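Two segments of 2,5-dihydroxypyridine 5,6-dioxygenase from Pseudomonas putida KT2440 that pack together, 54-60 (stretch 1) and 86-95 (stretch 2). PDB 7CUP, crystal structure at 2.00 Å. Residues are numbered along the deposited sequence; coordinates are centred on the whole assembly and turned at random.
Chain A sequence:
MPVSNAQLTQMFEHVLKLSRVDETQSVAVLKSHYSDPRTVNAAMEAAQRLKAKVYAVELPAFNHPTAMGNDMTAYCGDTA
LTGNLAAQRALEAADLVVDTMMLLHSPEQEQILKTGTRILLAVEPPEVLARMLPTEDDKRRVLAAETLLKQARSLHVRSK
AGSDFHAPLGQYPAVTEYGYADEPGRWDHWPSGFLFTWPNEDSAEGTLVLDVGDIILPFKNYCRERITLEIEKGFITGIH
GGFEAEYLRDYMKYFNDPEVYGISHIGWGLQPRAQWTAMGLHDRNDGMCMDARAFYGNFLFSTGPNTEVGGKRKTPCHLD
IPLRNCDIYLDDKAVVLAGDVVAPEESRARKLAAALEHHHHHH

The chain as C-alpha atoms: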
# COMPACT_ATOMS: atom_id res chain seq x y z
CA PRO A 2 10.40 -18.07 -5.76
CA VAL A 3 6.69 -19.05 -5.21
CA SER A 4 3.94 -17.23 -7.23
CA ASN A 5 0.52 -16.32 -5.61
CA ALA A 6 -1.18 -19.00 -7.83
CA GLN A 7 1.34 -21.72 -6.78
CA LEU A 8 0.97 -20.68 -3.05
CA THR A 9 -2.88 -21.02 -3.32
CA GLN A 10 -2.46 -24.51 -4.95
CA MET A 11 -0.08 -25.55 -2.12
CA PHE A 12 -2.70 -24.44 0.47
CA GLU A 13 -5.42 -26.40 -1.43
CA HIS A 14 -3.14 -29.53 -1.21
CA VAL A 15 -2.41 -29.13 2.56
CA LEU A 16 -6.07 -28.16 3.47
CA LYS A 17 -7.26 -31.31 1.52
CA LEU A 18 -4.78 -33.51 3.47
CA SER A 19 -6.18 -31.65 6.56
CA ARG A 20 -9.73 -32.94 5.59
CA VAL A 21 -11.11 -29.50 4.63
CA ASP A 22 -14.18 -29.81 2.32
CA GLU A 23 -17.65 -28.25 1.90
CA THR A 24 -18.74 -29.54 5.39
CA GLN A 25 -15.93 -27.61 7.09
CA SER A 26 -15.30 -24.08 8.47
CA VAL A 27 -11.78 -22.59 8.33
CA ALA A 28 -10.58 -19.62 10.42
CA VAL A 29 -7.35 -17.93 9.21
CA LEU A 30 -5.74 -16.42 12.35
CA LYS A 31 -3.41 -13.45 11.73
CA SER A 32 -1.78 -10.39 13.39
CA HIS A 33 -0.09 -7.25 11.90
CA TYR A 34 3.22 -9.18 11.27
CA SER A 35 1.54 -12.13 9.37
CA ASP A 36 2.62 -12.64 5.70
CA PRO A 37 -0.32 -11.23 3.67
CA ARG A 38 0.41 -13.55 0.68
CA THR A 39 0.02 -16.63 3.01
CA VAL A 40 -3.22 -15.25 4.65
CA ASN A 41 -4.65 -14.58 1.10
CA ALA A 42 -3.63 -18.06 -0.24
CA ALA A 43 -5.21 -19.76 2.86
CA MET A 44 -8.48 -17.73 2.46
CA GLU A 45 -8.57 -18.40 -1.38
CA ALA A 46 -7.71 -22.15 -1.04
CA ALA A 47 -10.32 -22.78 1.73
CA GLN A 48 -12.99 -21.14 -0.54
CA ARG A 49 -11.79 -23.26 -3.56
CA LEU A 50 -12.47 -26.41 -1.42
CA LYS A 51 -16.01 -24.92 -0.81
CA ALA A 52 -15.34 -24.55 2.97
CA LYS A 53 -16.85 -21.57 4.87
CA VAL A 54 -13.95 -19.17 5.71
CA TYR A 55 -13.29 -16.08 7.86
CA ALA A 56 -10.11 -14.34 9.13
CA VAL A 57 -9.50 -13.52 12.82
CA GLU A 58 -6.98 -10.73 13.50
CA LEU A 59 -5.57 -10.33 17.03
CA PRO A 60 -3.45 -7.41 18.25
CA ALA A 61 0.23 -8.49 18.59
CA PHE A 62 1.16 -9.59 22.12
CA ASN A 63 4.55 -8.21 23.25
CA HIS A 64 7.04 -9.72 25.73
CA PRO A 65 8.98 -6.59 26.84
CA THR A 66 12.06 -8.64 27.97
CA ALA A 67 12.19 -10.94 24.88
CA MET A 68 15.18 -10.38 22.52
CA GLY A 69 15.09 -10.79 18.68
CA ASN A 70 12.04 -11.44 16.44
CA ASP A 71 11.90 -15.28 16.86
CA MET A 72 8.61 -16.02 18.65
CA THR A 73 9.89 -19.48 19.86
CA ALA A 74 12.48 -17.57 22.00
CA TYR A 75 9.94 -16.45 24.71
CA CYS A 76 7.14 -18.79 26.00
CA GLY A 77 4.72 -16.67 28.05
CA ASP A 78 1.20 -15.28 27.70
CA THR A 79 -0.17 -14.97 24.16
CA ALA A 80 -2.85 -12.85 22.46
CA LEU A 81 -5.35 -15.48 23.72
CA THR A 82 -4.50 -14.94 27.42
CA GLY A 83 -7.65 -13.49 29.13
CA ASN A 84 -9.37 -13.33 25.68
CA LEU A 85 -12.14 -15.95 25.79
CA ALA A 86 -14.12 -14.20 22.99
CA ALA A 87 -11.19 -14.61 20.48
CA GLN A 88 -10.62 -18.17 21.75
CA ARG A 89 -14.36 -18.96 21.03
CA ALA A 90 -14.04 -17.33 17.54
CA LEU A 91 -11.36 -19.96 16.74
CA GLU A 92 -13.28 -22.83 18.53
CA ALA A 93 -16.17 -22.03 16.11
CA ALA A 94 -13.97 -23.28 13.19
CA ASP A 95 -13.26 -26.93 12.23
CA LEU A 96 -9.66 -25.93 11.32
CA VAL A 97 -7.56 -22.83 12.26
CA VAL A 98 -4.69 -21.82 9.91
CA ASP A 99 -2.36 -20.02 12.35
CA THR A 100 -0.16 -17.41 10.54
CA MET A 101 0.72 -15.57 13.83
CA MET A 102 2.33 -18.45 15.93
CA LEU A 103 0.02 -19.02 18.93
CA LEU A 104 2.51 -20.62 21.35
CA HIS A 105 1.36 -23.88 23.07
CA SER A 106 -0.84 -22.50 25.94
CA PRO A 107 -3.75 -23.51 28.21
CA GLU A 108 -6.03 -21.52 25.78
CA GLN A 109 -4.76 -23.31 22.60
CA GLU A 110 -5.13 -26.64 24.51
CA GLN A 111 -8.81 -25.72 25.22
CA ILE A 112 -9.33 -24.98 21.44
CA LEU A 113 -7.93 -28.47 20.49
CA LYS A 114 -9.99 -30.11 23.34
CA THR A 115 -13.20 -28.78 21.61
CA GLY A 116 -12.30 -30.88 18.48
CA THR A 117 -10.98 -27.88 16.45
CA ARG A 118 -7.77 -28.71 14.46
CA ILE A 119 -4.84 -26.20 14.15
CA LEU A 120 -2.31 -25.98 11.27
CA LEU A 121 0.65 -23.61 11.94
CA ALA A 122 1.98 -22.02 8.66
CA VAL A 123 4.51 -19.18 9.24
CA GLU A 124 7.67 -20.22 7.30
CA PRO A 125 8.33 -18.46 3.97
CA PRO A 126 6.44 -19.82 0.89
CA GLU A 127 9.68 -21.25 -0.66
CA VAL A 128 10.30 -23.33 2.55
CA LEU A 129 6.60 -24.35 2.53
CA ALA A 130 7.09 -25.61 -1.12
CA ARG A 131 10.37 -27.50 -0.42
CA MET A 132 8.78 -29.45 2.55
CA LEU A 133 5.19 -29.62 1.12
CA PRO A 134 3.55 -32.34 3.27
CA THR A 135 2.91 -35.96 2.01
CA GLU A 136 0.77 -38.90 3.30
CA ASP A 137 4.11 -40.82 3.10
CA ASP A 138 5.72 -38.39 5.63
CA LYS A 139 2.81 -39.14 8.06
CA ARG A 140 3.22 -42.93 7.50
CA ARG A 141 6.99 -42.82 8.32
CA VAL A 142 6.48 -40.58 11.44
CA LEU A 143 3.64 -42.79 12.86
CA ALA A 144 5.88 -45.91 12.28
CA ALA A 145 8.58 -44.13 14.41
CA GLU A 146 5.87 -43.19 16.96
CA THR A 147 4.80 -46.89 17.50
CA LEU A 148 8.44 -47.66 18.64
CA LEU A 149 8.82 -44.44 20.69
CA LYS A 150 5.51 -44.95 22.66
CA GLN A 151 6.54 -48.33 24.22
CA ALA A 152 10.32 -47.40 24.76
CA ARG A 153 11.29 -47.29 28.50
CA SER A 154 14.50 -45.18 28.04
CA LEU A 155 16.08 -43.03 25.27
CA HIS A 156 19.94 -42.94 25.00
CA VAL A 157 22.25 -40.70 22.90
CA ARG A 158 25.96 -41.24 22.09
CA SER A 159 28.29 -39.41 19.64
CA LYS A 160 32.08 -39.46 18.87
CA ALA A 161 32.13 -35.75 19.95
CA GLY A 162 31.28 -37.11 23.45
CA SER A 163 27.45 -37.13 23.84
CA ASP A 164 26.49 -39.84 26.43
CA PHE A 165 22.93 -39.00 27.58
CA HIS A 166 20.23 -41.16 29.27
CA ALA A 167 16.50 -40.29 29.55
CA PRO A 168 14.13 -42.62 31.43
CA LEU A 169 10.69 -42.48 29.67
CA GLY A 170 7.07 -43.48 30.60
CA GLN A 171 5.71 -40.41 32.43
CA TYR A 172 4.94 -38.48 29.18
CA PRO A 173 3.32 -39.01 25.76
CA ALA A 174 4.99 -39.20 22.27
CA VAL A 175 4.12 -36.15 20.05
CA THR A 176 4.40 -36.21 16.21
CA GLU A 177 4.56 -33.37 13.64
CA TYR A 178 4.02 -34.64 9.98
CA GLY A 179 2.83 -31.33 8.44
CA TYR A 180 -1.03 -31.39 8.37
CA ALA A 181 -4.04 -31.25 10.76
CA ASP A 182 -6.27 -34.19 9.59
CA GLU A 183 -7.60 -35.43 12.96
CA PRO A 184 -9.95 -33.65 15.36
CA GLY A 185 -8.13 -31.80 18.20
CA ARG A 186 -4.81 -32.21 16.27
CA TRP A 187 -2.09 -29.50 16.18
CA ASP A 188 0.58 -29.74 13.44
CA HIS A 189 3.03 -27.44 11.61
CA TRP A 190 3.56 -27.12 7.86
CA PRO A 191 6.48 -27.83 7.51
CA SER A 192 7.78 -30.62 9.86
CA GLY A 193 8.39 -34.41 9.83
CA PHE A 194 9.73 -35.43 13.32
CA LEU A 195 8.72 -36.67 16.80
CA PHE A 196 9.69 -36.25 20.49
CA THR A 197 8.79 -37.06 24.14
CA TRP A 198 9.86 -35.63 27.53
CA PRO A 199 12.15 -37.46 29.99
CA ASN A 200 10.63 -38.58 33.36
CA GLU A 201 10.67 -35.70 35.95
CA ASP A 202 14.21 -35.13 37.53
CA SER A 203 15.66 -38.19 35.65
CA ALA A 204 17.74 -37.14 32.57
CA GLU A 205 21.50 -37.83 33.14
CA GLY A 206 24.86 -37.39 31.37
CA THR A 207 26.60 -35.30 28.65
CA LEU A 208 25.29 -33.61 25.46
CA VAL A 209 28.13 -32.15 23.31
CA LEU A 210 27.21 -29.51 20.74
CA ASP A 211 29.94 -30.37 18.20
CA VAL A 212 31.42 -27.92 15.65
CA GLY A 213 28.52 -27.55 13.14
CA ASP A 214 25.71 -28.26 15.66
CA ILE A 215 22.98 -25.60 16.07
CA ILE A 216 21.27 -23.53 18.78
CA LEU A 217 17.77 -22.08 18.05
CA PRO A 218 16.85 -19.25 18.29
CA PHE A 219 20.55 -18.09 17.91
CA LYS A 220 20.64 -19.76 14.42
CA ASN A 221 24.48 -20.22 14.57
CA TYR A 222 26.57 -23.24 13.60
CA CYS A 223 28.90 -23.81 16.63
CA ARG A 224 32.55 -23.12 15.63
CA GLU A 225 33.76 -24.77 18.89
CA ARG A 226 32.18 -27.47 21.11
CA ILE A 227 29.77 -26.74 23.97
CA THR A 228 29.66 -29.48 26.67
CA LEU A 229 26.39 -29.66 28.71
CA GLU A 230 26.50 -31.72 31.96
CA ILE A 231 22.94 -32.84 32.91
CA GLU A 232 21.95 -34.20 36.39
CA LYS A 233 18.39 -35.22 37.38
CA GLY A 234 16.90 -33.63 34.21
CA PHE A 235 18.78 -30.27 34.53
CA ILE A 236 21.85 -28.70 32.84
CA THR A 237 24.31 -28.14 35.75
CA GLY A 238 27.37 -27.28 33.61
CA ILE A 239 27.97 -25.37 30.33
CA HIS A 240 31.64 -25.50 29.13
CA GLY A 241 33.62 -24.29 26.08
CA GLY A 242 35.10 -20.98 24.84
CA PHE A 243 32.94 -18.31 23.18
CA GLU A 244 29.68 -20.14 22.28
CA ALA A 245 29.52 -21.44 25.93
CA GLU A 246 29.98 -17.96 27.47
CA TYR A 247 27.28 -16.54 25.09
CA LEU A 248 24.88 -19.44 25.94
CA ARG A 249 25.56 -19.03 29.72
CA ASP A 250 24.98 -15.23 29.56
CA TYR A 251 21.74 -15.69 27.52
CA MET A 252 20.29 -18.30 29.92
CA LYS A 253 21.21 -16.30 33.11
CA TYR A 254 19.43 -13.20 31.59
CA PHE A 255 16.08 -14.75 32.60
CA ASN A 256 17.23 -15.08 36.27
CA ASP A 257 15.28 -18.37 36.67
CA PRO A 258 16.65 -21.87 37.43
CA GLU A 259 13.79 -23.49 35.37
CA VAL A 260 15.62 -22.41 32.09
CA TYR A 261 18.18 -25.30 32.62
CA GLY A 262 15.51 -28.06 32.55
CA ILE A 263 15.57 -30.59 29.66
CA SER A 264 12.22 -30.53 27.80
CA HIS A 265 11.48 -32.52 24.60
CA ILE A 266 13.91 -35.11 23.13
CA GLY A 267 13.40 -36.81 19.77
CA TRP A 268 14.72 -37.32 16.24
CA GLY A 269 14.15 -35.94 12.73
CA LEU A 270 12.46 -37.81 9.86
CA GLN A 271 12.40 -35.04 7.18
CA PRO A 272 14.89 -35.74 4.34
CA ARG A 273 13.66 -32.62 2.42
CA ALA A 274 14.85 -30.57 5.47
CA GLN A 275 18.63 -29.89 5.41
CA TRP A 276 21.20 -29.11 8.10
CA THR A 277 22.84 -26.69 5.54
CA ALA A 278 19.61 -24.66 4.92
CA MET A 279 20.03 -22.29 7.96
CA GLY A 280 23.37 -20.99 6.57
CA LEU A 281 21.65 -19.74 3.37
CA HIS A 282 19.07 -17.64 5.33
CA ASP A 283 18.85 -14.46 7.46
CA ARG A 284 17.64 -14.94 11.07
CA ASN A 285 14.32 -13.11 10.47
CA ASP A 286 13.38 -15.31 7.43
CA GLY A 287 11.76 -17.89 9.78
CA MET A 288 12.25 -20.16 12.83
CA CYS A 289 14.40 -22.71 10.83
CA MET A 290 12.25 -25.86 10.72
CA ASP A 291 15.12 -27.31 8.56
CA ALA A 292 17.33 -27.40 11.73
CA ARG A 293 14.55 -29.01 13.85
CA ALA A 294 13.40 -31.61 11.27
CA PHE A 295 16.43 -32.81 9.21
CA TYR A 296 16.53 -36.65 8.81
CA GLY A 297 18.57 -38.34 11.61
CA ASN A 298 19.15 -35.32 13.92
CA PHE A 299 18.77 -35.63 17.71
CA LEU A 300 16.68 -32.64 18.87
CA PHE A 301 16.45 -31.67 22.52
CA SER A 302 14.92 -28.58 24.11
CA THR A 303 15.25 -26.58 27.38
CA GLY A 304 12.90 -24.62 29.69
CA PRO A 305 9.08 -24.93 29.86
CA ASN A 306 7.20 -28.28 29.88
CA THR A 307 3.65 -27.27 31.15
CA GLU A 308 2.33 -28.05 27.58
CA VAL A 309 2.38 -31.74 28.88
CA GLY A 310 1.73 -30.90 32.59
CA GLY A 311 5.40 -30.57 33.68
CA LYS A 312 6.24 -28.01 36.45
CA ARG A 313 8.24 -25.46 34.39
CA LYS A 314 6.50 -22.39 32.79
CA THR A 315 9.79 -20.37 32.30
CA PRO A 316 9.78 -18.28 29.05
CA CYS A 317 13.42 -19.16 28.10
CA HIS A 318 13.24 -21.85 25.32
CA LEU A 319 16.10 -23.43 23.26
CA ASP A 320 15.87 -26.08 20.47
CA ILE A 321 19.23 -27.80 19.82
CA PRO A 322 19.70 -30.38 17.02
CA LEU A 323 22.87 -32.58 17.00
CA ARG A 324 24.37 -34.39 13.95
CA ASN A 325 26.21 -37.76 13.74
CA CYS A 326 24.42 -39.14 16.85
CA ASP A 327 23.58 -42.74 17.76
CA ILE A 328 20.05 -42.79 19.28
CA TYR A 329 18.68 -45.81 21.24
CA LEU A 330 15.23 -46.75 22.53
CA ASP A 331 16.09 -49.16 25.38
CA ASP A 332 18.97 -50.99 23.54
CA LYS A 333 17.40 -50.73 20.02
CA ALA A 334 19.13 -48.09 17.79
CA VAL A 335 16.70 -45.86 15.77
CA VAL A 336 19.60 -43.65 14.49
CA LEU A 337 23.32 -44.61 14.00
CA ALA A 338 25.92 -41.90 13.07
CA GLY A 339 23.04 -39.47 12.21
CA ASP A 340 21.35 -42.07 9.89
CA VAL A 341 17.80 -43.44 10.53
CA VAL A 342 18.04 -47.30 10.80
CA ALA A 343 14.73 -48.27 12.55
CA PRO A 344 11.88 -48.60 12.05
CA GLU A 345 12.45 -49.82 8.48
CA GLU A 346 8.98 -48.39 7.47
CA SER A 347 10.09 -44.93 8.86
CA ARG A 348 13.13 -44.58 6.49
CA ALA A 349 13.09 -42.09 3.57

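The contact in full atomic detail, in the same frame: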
# COMPACT_ATOMS: atom_id res chain seq x y z
N VAL A 54 -15.21 -19.78 5.22
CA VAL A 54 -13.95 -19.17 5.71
C VAL A 54 -14.21 -17.80 6.34
O VAL A 54 -15.12 -17.09 5.92
CB VAL A 54 -12.89 -19.06 4.60
CG1 VAL A 54 -12.80 -20.36 3.84
CG2 VAL A 54 -13.17 -17.91 3.64
N TYR A 55 -13.39 -17.45 7.32
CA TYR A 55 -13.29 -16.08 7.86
C TYR A 55 -11.87 -15.94 8.41
O TYR A 55 -11.24 -16.98 8.72
CB TYR A 55 -14.36 -15.82 8.93
CG TYR A 55 -14.38 -16.78 10.09
CD1 TYR A 55 -14.93 -18.05 9.96
CD2 TYR A 55 -13.84 -16.44 11.32
CE1 TYR A 55 -14.96 -18.94 11.03
CE2 TYR A 55 -13.84 -17.33 12.40
CZ TYR A 55 -14.40 -18.58 12.25
OH TYR A 55 -14.47 -19.45 13.29
N ALA A 56 -11.39 -14.70 8.48
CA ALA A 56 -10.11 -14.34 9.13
C ALA A 56 -10.40 -13.75 10.51
O ALA A 56 -11.44 -13.07 10.72
CB ALA A 56 -9.32 -13.39 8.25
N VAL A 57 -9.54 -14.09 11.46
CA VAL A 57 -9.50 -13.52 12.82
C VAL A 57 -8.16 -12.82 12.97
O VAL A 57 -7.14 -13.48 12.74
CB VAL A 57 -9.69 -14.60 13.89
CG1 VAL A 57 -9.62 -13.98 15.27
CG2 VAL A 57 -11.01 -15.32 13.67
N GLU A 58 -8.19 -11.52 13.26
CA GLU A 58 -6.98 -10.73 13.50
C GLU A 58 -6.95 -10.38 14.98
O GLU A 58 -7.91 -9.80 15.48
CB GLU A 58 -6.91 -9.47 12.63
CG GLU A 58 -5.66 -8.69 12.93
CD GLU A 58 -5.19 -7.72 11.88
OE1 GLU A 58 -6.04 -7.29 11.03
OE2 GLU A 58 -3.96 -7.38 11.93
N LEU A 59 -5.86 -10.72 15.63
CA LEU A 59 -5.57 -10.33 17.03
C LEU A 59 -4.49 -9.25 17.02
O LEU A 59 -3.54 -9.32 16.24
CB LEU A 59 -5.09 -11.57 17.78
CG LEU A 59 -6.08 -12.73 17.87
CD1 LEU A 59 -5.55 -13.83 18.74
CD2 LEU A 59 -7.41 -12.24 18.41
N PRO A 60 -4.58 -8.28 17.93
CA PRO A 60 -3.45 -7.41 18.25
C PRO A 60 -2.24 -8.25 18.68
O PRO A 60 -2.43 -9.26 19.40
CB PRO A 60 -3.94 -6.59 19.46
CG PRO A 60 -5.46 -6.68 19.42
CD PRO A 60 -5.73 -8.04 18.80
N ALA A 86 -13.28 -14.48 24.18
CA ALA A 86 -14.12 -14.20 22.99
C ALA A 86 -13.36 -14.67 21.74
O ALA A 86 -13.95 -15.45 20.92
CB ALA A 86 -14.51 -12.73 22.98
N ALA A 87 -12.12 -14.22 21.58
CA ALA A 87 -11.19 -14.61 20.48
C ALA A 87 -10.98 -16.12 20.48
O ALA A 87 -11.03 -16.76 19.41
CB ALA A 87 -9.89 -13.88 20.63
N GLN A 88 -10.78 -16.71 21.66
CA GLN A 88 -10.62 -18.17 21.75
C GLN A 88 -11.88 -18.82 21.15
O GLN A 88 -11.73 -19.79 20.34
CB GLN A 88 -10.33 -18.57 23.19
CG GLN A 88 -10.05 -20.05 23.35
CD GLN A 88 -9.96 -20.44 24.81
OE1 GLN A 88 -9.34 -19.76 25.62
NE2 GLN A 88 -10.62 -21.54 25.14
N ARG A 89 -13.08 -18.35 21.51
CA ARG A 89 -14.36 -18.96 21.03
C ARG A 89 -14.51 -18.73 19.51
O ARG A 89 -15.21 -19.50 18.85
CB ARG A 89 -15.59 -18.40 21.76
CG ARG A 89 -15.67 -18.73 23.25
CD ARG A 89 -16.26 -20.10 23.40
NE ARG A 89 -16.34 -20.66 24.74
CZ ARG A 89 -17.27 -20.37 25.64
NH1 ARG A 89 -18.18 -19.44 25.42
NH2 ARG A 89 -17.26 -20.98 26.80
N ALA A 90 -13.94 -17.65 18.98
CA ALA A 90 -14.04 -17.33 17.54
C ALA A 90 -13.24 -18.36 16.75
O ALA A 90 -13.67 -18.75 15.65
CB ALA A 90 -13.57 -15.91 17.28
N LEU A 91 -12.18 -18.89 17.35
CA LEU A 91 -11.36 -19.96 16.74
C LEU A 91 -12.01 -21.33 16.99
O LEU A 91 -12.01 -22.14 16.06
CB LEU A 91 -9.95 -19.88 17.33
CG LEU A 91 -9.23 -18.57 17.06
CD1 LEU A 91 -7.88 -18.55 17.76
CD2 LEU A 91 -9.04 -18.33 15.57
N GLU A 92 -12.54 -21.57 18.19
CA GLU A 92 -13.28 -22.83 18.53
C GLU A 92 -14.47 -23.06 17.61
O GLU A 92 -14.85 -24.23 17.39
CB GLU A 92 -13.75 -22.78 19.98
CG GLU A 92 -12.60 -22.95 20.93
CD GLU A 92 -12.99 -22.88 22.39
OE1 GLU A 92 -14.17 -22.67 22.71
OE2 GLU A 92 -12.11 -23.07 23.20
N ALA A 93 -15.05 -21.98 17.08
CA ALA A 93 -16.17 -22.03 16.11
C ALA A 93 -15.76 -22.79 14.86
O ALA A 93 -16.62 -23.41 14.26
CB ALA A 93 -16.65 -20.64 15.76
N ALA A 94 -14.48 -22.71 14.46
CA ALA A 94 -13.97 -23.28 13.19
C ALA A 94 -13.74 -24.79 13.34
O ALA A 94 -13.42 -25.25 14.45
CB ALA A 94 -12.69 -22.59 12.80
N ASP A 95 -13.75 -25.53 12.23
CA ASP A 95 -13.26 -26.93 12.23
C ASP A 95 -11.72 -26.92 12.23
O ASP A 95 -11.10 -27.75 12.89
CB ASP A 95 -13.84 -27.70 11.06
CG ASP A 95 -15.35 -27.86 11.22
OD1 ASP A 95 -15.77 -28.56 12.16
OD2 ASP A 95 -16.07 -27.23 10.43

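This is a small, mostly apolar strand-on-helix contact, fastened near one end by a single hydrogen bond from a tyrosine hydroxyl to a backbone carbonyl. The strand at 54-58 and the helix at 86-92 run nearly antiparallel, with 157° between their directions. Their axes come within 9.8 Å. As a result, later residues of stretch 1 meet earlier residues of stretch 2. Val-57 lies across from Ala-90, and Leu-59 across from Ala-87.

Side chains alternate along the extended backbone of stretch 1. Tyr-55, Val-57 and Leu-59 point toward stretch 2, while Val-54, Ala-56, Glu-58 and Pro-60 make no contact with it. On stretch 2 the partners are mainly alanines: Ala-87, Ala-90, Ala-93 and Ala-94, with Leu-91 the exception.

Tyr-55 is the residue most covered by the other stretch, with 63 Å² buried. Its OH donates to Ala-90 O at 2.6 Å, and this oxygen lies at the ring edge, near the ring plane. Ala-94 N bonds to Leu-91 O at 3.0 Å rather than to Ala-90 O, so the tyrosine is not sharing this oxygen with Ala-94 N. Tyr-55 OH also lies 3.5 Å from Ala-94 N, but the angle is too poor for a hydrogen bond. Tyr-55 OH sits 3.5 Å from Ala-93 CB, and Tyr-55 CZ is 4.4 Å from Ala-94 CB.

The rest is van der Waals packing. Val-57 CG2 lies 4.1 Å from Leu-91 CD2 and 4.5 Å from Ala-90 CB. Leu-91 starts away from the strand at its CA-to-CB bond, but the end of its side chain comes nearer. Leu-59 CD2 packs on Ala-87 CB at 3.7 Å.

The polar helix residues stay out of the contact. Gln-88 NE2 donates to Glu-92 OE2 at 2.9 Å, and Arg-89 NE forms a salt bridge with Glu-92 OE1 at 3.6 Å.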